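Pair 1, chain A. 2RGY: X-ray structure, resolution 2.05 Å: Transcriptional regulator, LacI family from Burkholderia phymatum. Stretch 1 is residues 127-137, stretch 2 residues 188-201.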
# COMPACT_ATOMS: atom_id res chain seq x y z
N GLY A 127 -15.37 -11.11 -26.80
CA GLY A 127 -14.86 -11.39 -28.13
C GLY A 127 -13.37 -11.62 -28.32
O GLY A 127 -12.93 -11.82 -29.44
N HIS A 128 -12.59 -11.60 -27.25
CA HIS A 128 -11.15 -11.82 -27.40
C HIS A 128 -10.82 -13.31 -27.58
O HIS A 128 -11.27 -14.15 -26.80
CB HIS A 128 -10.43 -11.24 -26.18
CG HIS A 128 -10.68 -9.78 -25.98
ND1 HIS A 128 -9.98 -8.80 -26.66
CD2 HIS A 128 -11.60 -9.12 -25.23
CE1 HIS A 128 -10.46 -7.61 -26.34
NE2 HIS A 128 -11.44 -7.78 -25.47
N ARG A 129 -10.03 -13.62 -28.61
CA ARG A 129 -9.62 -15.00 -28.91
C ARG A 129 -8.11 -15.18 -28.76
O ARG A 129 -7.63 -16.29 -28.51
CB ARG A 129 -10.00 -15.37 -30.35
CG ARG A 129 -11.49 -15.46 -30.64
CD ARG A 129 -12.11 -16.72 -30.06
NE ARG A 129 -11.41 -17.95 -30.47
CZ ARG A 129 -11.77 -19.17 -30.09
NH1 ARG A 129 -12.82 -19.33 -29.29
NH2 ARG A 129 -11.07 -20.23 -30.47
N LYS A 130 -7.36 -14.09 -28.93
CA LYS A 130 -5.90 -14.12 -28.79
C LYS A 130 -5.60 -13.43 -27.47
O LYS A 130 -5.68 -12.20 -27.38
CB LYS A 130 -5.23 -13.35 -29.94
CG LYS A 130 -5.45 -13.94 -31.33
CD LYS A 130 -4.62 -15.20 -31.55
CE LYS A 130 -4.77 -15.72 -32.98
NZ LYS A 130 -6.21 -16.01 -33.34
N LEU A 131 -5.25 -14.22 -26.46
CA LEU A 131 -5.00 -13.71 -25.13
C LEU A 131 -3.55 -13.89 -24.71
O LEU A 131 -2.80 -14.64 -25.33
CB LEU A 131 -5.91 -14.45 -24.15
CG LEU A 131 -7.37 -14.54 -24.61
CD1 LEU A 131 -8.09 -15.61 -23.84
CD2 LEU A 131 -8.03 -13.18 -24.44
N ALA A 132 -3.17 -13.19 -23.64
CA ALA A 132 -1.82 -13.26 -23.09
C ALA A 132 -1.94 -13.24 -21.56
O ALA A 132 -2.92 -12.74 -21.02
CB ALA A 132 -0.98 -12.07 -23.58
N VAL A 133 -0.93 -13.78 -20.87
CA VAL A 133 -0.96 -13.81 -19.42
C VAL A 133 0.37 -13.45 -18.76
O VAL A 133 1.43 -13.89 -19.19
CB VAL A 133 -1.36 -15.20 -18.89
CG1 VAL A 133 -1.39 -15.18 -17.38
CG2 VAL A 133 -2.71 -15.63 -19.46
N ILE A 134 0.29 -12.65 -17.70
CA ILE A 134 1.47 -12.27 -16.92
C ILE A 134 1.12 -12.83 -15.55
O ILE A 134 0.21 -12.32 -14.89
CB ILE A 134 1.64 -10.74 -16.84
CG1 ILE A 134 2.06 -10.18 -18.20
CG2 ILE A 134 2.69 -10.40 -15.78
CD1 ILE A 134 2.18 -8.67 -18.23
N SER A 135 1.82 -13.87 -15.13
CA SER A 135 1.51 -14.48 -13.84
C SER A 135 2.51 -14.24 -12.73
O SER A 135 3.49 -13.51 -12.90
CB SER A 135 1.32 -15.99 -14.01
OG SER A 135 2.56 -16.69 -13.95
N GLY A 136 2.24 -14.86 -11.58
CA GLY A 136 3.13 -14.77 -10.45
C GLY A 136 4.05 -15.96 -10.56
O GLY A 136 4.02 -16.66 -11.57
N PRO A 137 4.88 -16.23 -9.54
CA PRO A 137 5.77 -17.38 -9.62
C PRO A 137 5.01 -18.68 -9.83
O PRO A 137 3.95 -18.90 -9.25
CB PRO A 137 6.52 -17.34 -8.29
CG PRO A 137 5.60 -16.57 -7.38
CD PRO A 137 5.07 -15.50 -8.28
N ALA A 188 4.43 -11.35 -29.86
CA ALA A 188 3.30 -12.27 -29.83
C ALA A 188 2.00 -11.48 -29.90
O ALA A 188 1.79 -10.54 -29.13
CB ALA A 188 3.33 -13.11 -28.56
N PRO A 189 1.11 -11.83 -30.84
CA PRO A 189 -0.15 -11.09 -30.95
C PRO A 189 -1.09 -11.38 -29.78
O PRO A 189 -1.07 -12.48 -29.22
CB PRO A 189 -0.71 -11.59 -32.28
CG PRO A 189 -0.29 -13.02 -32.27
CD PRO A 189 1.16 -12.94 -31.80
N PHE A 190 -1.89 -10.40 -29.41
CA PHE A 190 -2.86 -10.56 -28.33
C PHE A 190 -3.72 -9.31 -28.19
O PHE A 190 -3.23 -8.20 -28.36
CB PHE A 190 -2.15 -10.87 -27.00
CG PHE A 190 -1.47 -9.69 -26.38
CD1 PHE A 190 -2.17 -8.84 -25.53
CD2 PHE A 190 -0.13 -9.42 -26.65
CE1 PHE A 190 -1.55 -7.73 -24.94
CE2 PHE A 190 0.52 -8.32 -26.08
CZ PHE A 190 -0.20 -7.46 -25.22
N THR A 191 -5.00 -9.49 -27.92
CA THR A 191 -5.88 -8.35 -27.76
C THR A 191 -6.40 -8.28 -26.34
O THR A 191 -7.01 -7.29 -25.95
CB THR A 191 -7.08 -8.41 -28.73
OG1 THR A 191 -7.87 -9.57 -28.44
CG2 THR A 191 -6.60 -8.46 -30.18
N GLY A 192 -6.16 -9.34 -25.58
CA GLY A 192 -6.62 -9.40 -24.20
C GLY A 192 -5.53 -9.93 -23.29
O GLY A 192 -4.89 -10.93 -23.61
N LEU A 193 -5.33 -9.26 -22.16
CA LEU A 193 -4.28 -9.62 -21.21
C LEU A 193 -4.79 -9.88 -19.80
O LEU A 193 -5.57 -9.10 -19.25
CB LEU A 193 -3.23 -8.51 -21.15
CG LEU A 193 -2.16 -8.60 -20.04
CD1 LEU A 193 -1.27 -9.80 -20.29
CD2 LEU A 193 -1.33 -7.32 -20.02
N PHE A 194 -4.34 -10.99 -19.21
CA PHE A 194 -4.71 -11.33 -17.85
C PHE A 194 -3.48 -11.24 -16.96
O PHE A 194 -2.47 -11.90 -17.21
CB PHE A 194 -5.29 -12.74 -17.79
CG PHE A 194 -5.49 -13.26 -16.40
CD1 PHE A 194 -6.04 -12.44 -15.40
CD2 PHE A 194 -5.19 -14.58 -16.09
CE1 PHE A 194 -6.30 -12.94 -14.12
CE2 PHE A 194 -5.45 -15.11 -14.81
CZ PHE A 194 -6.00 -14.29 -13.82
N CYS A 195 -3.58 -10.42 -15.92
CA CYS A 195 -2.49 -10.24 -14.96
C CYS A 195 -2.87 -10.88 -13.63
O CYS A 195 -3.91 -10.58 -13.06
CB CYS A 195 -2.21 -8.75 -14.77
SG CYS A 195 -1.57 -7.98 -16.25
N ALA A 196 -1.99 -11.75 -13.14
CA ALA A 196 -2.19 -12.49 -11.90
C ALA A 196 -2.59 -11.66 -10.68
O ALA A 196 -3.13 -12.20 -9.71
CB ALA A 196 -0.95 -13.32 -11.59
N ASN A 197 -2.29 -10.36 -10.70
CA ASN A 197 -2.68 -9.48 -9.60
C ASN A 197 -2.76 -8.04 -10.11
O ASN A 197 -2.15 -7.71 -11.13
CB ASN A 197 -1.71 -9.61 -8.40
CG ASN A 197 -0.41 -8.83 -8.57
OD1 ASN A 197 -0.02 -8.47 -9.68
ND2 ASN A 197 0.27 -8.59 -7.45
N ASP A 198 -3.55 -7.22 -9.42
CA ASP A 198 -3.74 -5.83 -9.81
C ASP A 198 -2.44 -5.04 -9.91
O ASP A 198 -2.31 -4.17 -10.77
CB ASP A 198 -4.70 -5.13 -8.84
CG ASP A 198 -6.14 -5.64 -8.97
OD1 ASP A 198 -6.45 -6.33 -9.95
OD2 ASP A 198 -6.96 -5.33 -8.08
N THR A 199 -1.49 -5.33 -9.03
CA THR A 199 -0.21 -4.63 -9.02
C THR A 199 0.49 -4.75 -10.37
O THR A 199 0.86 -3.74 -10.97
CB THR A 199 0.72 -5.18 -7.92
OG1 THR A 199 0.17 -4.87 -6.64
CG2 THR A 199 2.12 -4.56 -8.02
N MSE A 200 0.66 -5.97 -10.85
CA MSE A 200 1.33 -6.15 -12.13
C MSE A 200 0.47 -5.57 -13.26
O MSE A 200 0.99 -5.04 -14.24
CB MSE A 200 1.63 -7.63 -12.38
CG MSE A 200 2.58 -8.29 -11.37
SE MSE A 200 3.16 -9.94 -11.89
CE MSE A 200 1.63 -10.88 -11.81
N ALA A 201 -0.85 -5.65 -13.11
CA ALA A 201 -1.77 -5.12 -14.12
C ALA A 201 -1.58 -3.62 -14.26
O ALA A 201 -1.58 -3.09 -15.37
CB ALA A 201 -3.22 -5.44 -13.74
O HOH W 1 -8.46 -11.61 -29.89
O HOH W 2 -2.33 -14.89 -28.18

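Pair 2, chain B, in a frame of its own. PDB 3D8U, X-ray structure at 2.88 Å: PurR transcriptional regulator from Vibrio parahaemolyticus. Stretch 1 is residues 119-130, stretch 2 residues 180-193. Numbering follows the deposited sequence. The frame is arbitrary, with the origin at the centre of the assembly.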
# COMPACT_ATOMS: atom_id res chain seq x y z
N GLY B 119 23.46 -11.98 -19.61
CA GLY B 119 24.07 -11.21 -20.68
C GLY B 119 23.92 -9.70 -20.59
O GLY B 119 24.56 -8.99 -21.35
N PHE B 120 23.11 -9.21 -19.67
CA PHE B 120 22.92 -7.76 -19.50
C PHE B 120 23.98 -7.19 -18.55
O PHE B 120 23.81 -7.11 -17.33
CB PHE B 120 21.52 -7.48 -18.99
CG PHE B 120 20.44 -8.04 -19.87
CD1 PHE B 120 19.79 -9.23 -19.53
CD2 PHE B 120 20.08 -7.40 -21.05
CE1 PHE B 120 18.79 -9.77 -20.33
CE2 PHE B 120 19.11 -7.93 -21.87
CZ PHE B 120 18.44 -9.12 -21.51
N LYS B 121 25.09 -6.79 -19.12
CA LYS B 121 26.23 -6.46 -18.29
C LYS B 121 26.36 -4.98 -17.87
O LYS B 121 27.36 -4.61 -17.21
CB LYS B 121 27.53 -6.98 -18.94
CG LYS B 121 27.59 -8.53 -19.01
CD LYS B 121 28.81 -9.06 -19.71
CE LYS B 121 29.26 -10.36 -19.06
NZ LYS B 121 30.78 -10.54 -18.99
N ASN B 122 25.43 -4.10 -18.24
CA ASN B 122 25.64 -2.76 -17.70
C ASN B 122 24.49 -2.09 -17.03
O ASN B 122 23.81 -1.24 -17.59
CB ASN B 122 26.55 -1.82 -18.52
CG ASN B 122 26.08 -1.61 -19.90
OD1 ASN B 122 26.88 -1.67 -20.85
ND2 ASN B 122 24.79 -1.35 -20.04
N VAL B 123 24.38 -2.47 -15.77
CA VAL B 123 23.20 -2.37 -14.98
C VAL B 123 23.25 -1.09 -14.21
O VAL B 123 24.26 -0.76 -13.65
CB VAL B 123 23.16 -3.52 -13.97
CG1 VAL B 123 21.80 -3.60 -13.31
CG2 VAL B 123 23.49 -4.83 -14.64
N GLY B 124 22.13 -0.38 -14.18
CA GLY B 124 21.98 0.73 -13.28
C GLY B 124 21.12 0.27 -12.13
O GLY B 124 20.46 -0.79 -12.19
N PHE B 125 21.10 1.07 -11.07
CA PHE B 125 20.29 0.77 -9.90
C PHE B 125 19.45 1.98 -9.51
O PHE B 125 19.97 3.10 -9.43
CB PHE B 125 21.23 0.43 -8.74
CG PHE B 125 20.55 0.05 -7.47
CD1 PHE B 125 20.25 -1.28 -7.20
CD2 PHE B 125 20.26 1.02 -6.51
CE1 PHE B 125 19.65 -1.66 -5.99
CE2 PHE B 125 19.64 0.66 -5.28
CZ PHE B 125 19.34 -0.68 -5.02
N ILE B 126 18.19 1.77 -9.23
CA ILE B 126 17.42 2.84 -8.68
C ILE B 126 16.75 2.33 -7.42
O ILE B 126 16.04 1.33 -7.46
CB ILE B 126 16.36 3.33 -9.67
CG1 ILE B 126 17.02 3.86 -10.94
CG2 ILE B 126 15.55 4.42 -9.07
CD1 ILE B 126 16.06 3.88 -12.13
N GLY B 127 16.96 3.01 -6.30
CA GLY B 127 16.25 2.66 -5.06
C GLY B 127 15.83 3.81 -4.17
O GLY B 127 16.32 4.93 -4.31
N ALA B 128 14.92 3.55 -3.23
CA ALA B 128 14.54 4.61 -2.30
C ALA B 128 14.47 4.23 -0.84
O ALA B 128 14.75 3.10 -0.46
CB ALA B 128 13.25 5.23 -2.72
N ARG B 129 14.02 5.19 -0.05
CA ARG B 129 14.20 5.22 1.42
C ARG B 129 15.59 4.68 1.76
O ARG B 129 15.74 3.78 2.56
CB ARG B 129 13.04 4.61 2.23
CG ARG B 129 12.20 3.55 1.55
CD ARG B 129 12.87 2.19 1.57
NE ARG B 129 12.46 1.37 2.72
CZ ARG B 129 13.19 0.38 3.23
NH1 ARG B 129 14.38 0.07 2.70
NH2 ARG B 129 12.74 -0.31 4.29
N GLY B 130 16.58 5.30 1.12
CA GLY B 130 17.97 4.89 1.18
C GLY B 130 18.78 5.54 2.27
O GLY B 130 20.02 5.57 2.21
N SER B 180 24.40 6.43 -21.94
CA SER B 180 23.41 5.71 -22.77
C SER B 180 23.71 4.23 -22.95
O SER B 180 22.80 3.44 -23.18
CB SER B 180 23.22 6.36 -24.15
OG SER B 180 24.44 6.37 -24.91
N SER B 181 24.95 3.82 -22.83
CA SER B 181 25.19 2.41 -23.03
C SER B 181 24.35 1.56 -22.06
O SER B 181 24.13 0.38 -22.31
CB SER B 181 26.66 2.09 -22.90
OG SER B 181 27.01 2.22 -21.55
N LEU B 182 23.87 2.16 -20.96
CA LEU B 182 23.02 1.49 -19.95
C LEU B 182 22.12 0.50 -20.62
O LEU B 182 21.58 0.81 -21.66
CB LEU B 182 22.14 2.50 -19.25
CG LEU B 182 21.08 1.89 -18.33
CD1 LEU B 182 21.68 1.67 -16.96
CD2 LEU B 182 19.84 2.76 -18.21
N ASN B 183 21.96 -0.69 -20.05
CA ASN B 183 21.11 -1.70 -20.68
C ASN B 183 20.38 -2.69 -19.76
O ASN B 183 19.79 -3.65 -20.23
CB ASN B 183 21.87 -2.44 -21.78
CG ASN B 183 22.82 -3.48 -21.25
OD1 ASN B 183 22.71 -3.94 -20.13
ND2 ASN B 183 23.75 -3.87 -22.08
N ALA B 184 20.43 -2.46 -18.46
CA ALA B 184 19.47 -3.07 -17.53
C ALA B 184 19.27 -2.22 -16.25
O ALA B 184 20.10 -1.34 -15.93
CB ALA B 184 19.88 -4.49 -17.18
N LEU B 185 18.20 -2.50 -15.52
CA LEU B 185 17.95 -1.79 -14.29
C LEU B 185 17.63 -2.69 -13.12
O LEU B 185 16.85 -3.65 -13.27
CB LEU B 185 16.76 -0.88 -14.52
CG LEU B 185 16.87 0.63 -14.50
CD1 LEU B 185 18.23 1.08 -14.89
CD2 LEU B 185 15.81 1.18 -15.46
N VAL B 186 18.19 -2.40 -11.95
CA VAL B 186 17.73 -3.07 -10.73
C VAL B 186 16.92 -2.04 -9.97
O VAL B 186 17.44 -1.00 -9.61
CB VAL B 186 18.88 -3.51 -9.79
CG1 VAL B 186 18.32 -4.19 -8.55
CG2 VAL B 186 19.85 -4.44 -10.47
N CYS B 187 15.67 -2.32 -9.70
CA CYS B 187 14.87 -1.42 -8.92
C CYS B 187 14.63 -1.94 -7.52
O CYS B 187 14.21 -3.12 -7.34
CB CYS B 187 13.52 -1.27 -9.59
SG CYS B 187 13.70 -0.57 -11.18
N SER B 188 14.83 -1.08 -6.54
CA SER B 188 14.65 -1.48 -5.17
C SER B 188 13.20 -1.91 -4.86
O SER B 188 12.97 -2.74 -3.97
CB SER B 188 15.04 -0.36 -4.24
OG SER B 188 14.01 0.59 -4.19
N HIS B 189 12.25 -1.35 -5.62
CA HIS B 189 10.84 -1.41 -5.28
C HIS B 189 10.00 -1.55 -6.52
O HIS B 189 10.38 -1.12 -7.61
CB HIS B 189 10.37 -0.11 -4.64
CG HIS B 189 10.70 0.02 -3.20
ND1 HIS B 189 11.99 0.06 -2.74
CD2 HIS B 189 9.89 0.12 -2.12
CE1 HIS B 189 11.97 0.19 -1.42
NE2 HIS B 189 10.71 0.22 -1.02
N GLU B 190 8.81 -2.09 -6.34
CA GLU B 190 7.96 -2.39 -7.48
C GLU B 190 7.38 -1.15 -8.15
O GLU B 190 7.27 -1.12 -9.37
CB GLU B 190 6.85 -3.34 -7.06
CG GLU B 190 6.24 -4.12 -8.17
CD GLU B 190 4.97 -4.75 -7.72
OE1 GLU B 190 4.22 -4.08 -6.96
OE2 GLU B 190 4.72 -5.92 -8.10
N GLU B 191 7.03 -0.13 -7.35
CA GLU B 191 6.62 1.19 -7.93
C GLU B 191 7.70 1.76 -8.85
O GLU B 191 7.42 2.22 -9.95
CB GLU B 191 6.33 2.21 -6.85
CG GLU B 191 5.23 1.79 -5.94
CD GLU B 191 5.67 1.51 -4.51
OE1 GLU B 191 6.63 0.72 -4.26
OE2 GLU B 191 5.01 2.11 -3.63
N ILE B 192 8.94 1.65 -8.41
CA ILE B 192 10.07 2.13 -9.16
C ILE B 192 10.18 1.43 -10.52
O ILE B 192 10.29 2.07 -11.57
CB ILE B 192 11.32 1.94 -8.33
CG1 ILE B 192 11.20 2.82 -7.09
CG2 ILE B 192 12.57 2.21 -9.15
CD1 ILE B 192 12.12 2.48 -5.94
N ALA B 193 10.10 0.11 -10.51
CA ALA B 193 10.28 -0.67 -11.70
C ALA B 193 9.15 -0.39 -12.65
O ALA B 193 9.31 -0.53 -13.84
CB ALA B 193 10.29 -2.12 -11.33

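Where do the two contacts differ most sharply? They part at the loop that leads into the first strand. In pair 1, His128(A) and Thr191(A) join through a side-chain hydrogen bond, ND1 of His128(A) lying 2.9 Å from OG1 of Thr191(A), which sits at the edge of the imidazole ring. Pair 2 has Phe120(B) and Asn183(B) at these positions, and the phenyl ring offers no such polar atom. Phe120(B) CB instead packs on Ala184(B) CB at 3.9 Å, while the polar work passes to Asn122(B), the match of Lys130(A). Its side-chain ND2 donates to Ser181(B) O at 2.9 Å, and its backbone N makes a weak bond to Asn183(B) OD1 at 3.3 Å. Lys130(A) turns the end of its side chain away and contributes mainly its carbonyl, which accepts from Thr191(A) N at 2.8 Å; likewise Asn122(B) O accepts from Asn183(B) N at 3.1 Å.

What backbone do they share? In each, two parallel strands lie side by side, and the second leads into a helix; the central residues superpose with an RMSD of 0.5 Å. The strand directions differ by 20° in pair 1 and 27° in pair 2. The same ladder recurs: Ala132(A) N donates to Gly192(A) O and Phe194(A) N to Ala132(A) O, at 2.8 and 2.9 Å, as Gly124(B) N donates to Ala184(B) O and Val186(B) N to Gly124(B) O, both at 2.8 Å. Next, Ile134(A) and Ile126(B) each bond through N to the O of Phe194(A) or Val186(B), at 2.9 Å in both.

How are the two faces of the sheet packed when the side chains change? On the face carrying Ala132(A) and Ile134(A), Ala132(A) CB lies over one face of the Phe190(A) ring, 3.7 Å from its CG. Pair 2 has Gly124(B) here, and Leu182(B), the match of Phe190(A), brings its CD1 within 3.5 Å of Gly124(B) N; a CB on Gly124(B) would be only 3.0 Å from that methyl, a tight fit. On the other face the larger residue changes strands: Val133(A) CG1 meets Phe194(A) CD2 at 4.1 Å, whereas Phe125(B) CD1 meets Val186(B) CB at 3.7 Å. Gly192(A) also matters here, since a CB there would clash with Leu131(A) CD2 at 2.9 Å; Ala184(B) occupies the matching position beside Val123(B).

How does each strand end against the helix? Both isoleucines reach a helix residue: Ile134(A) CG2 is 3.9 Å from SE of selenomethionine Met200(A), and Ile126(B) CG2 is 3.7 Å from Ile192(B) CG2. At the matched pair Ala196(A) and Ser188(B), the alanine CB packs 3.5 Å from Ser135(A) CA, while the serine adds a hydrogen bond, its OG accepting from Ala128(B) N at 3.2 Å. The N-cap residues differ too: Asn197(A) OD1 caps Met200(A) N at 2.8 Å, whereas His189(B) ND1 pairs with Ser188(B) OG at 2.5 Å.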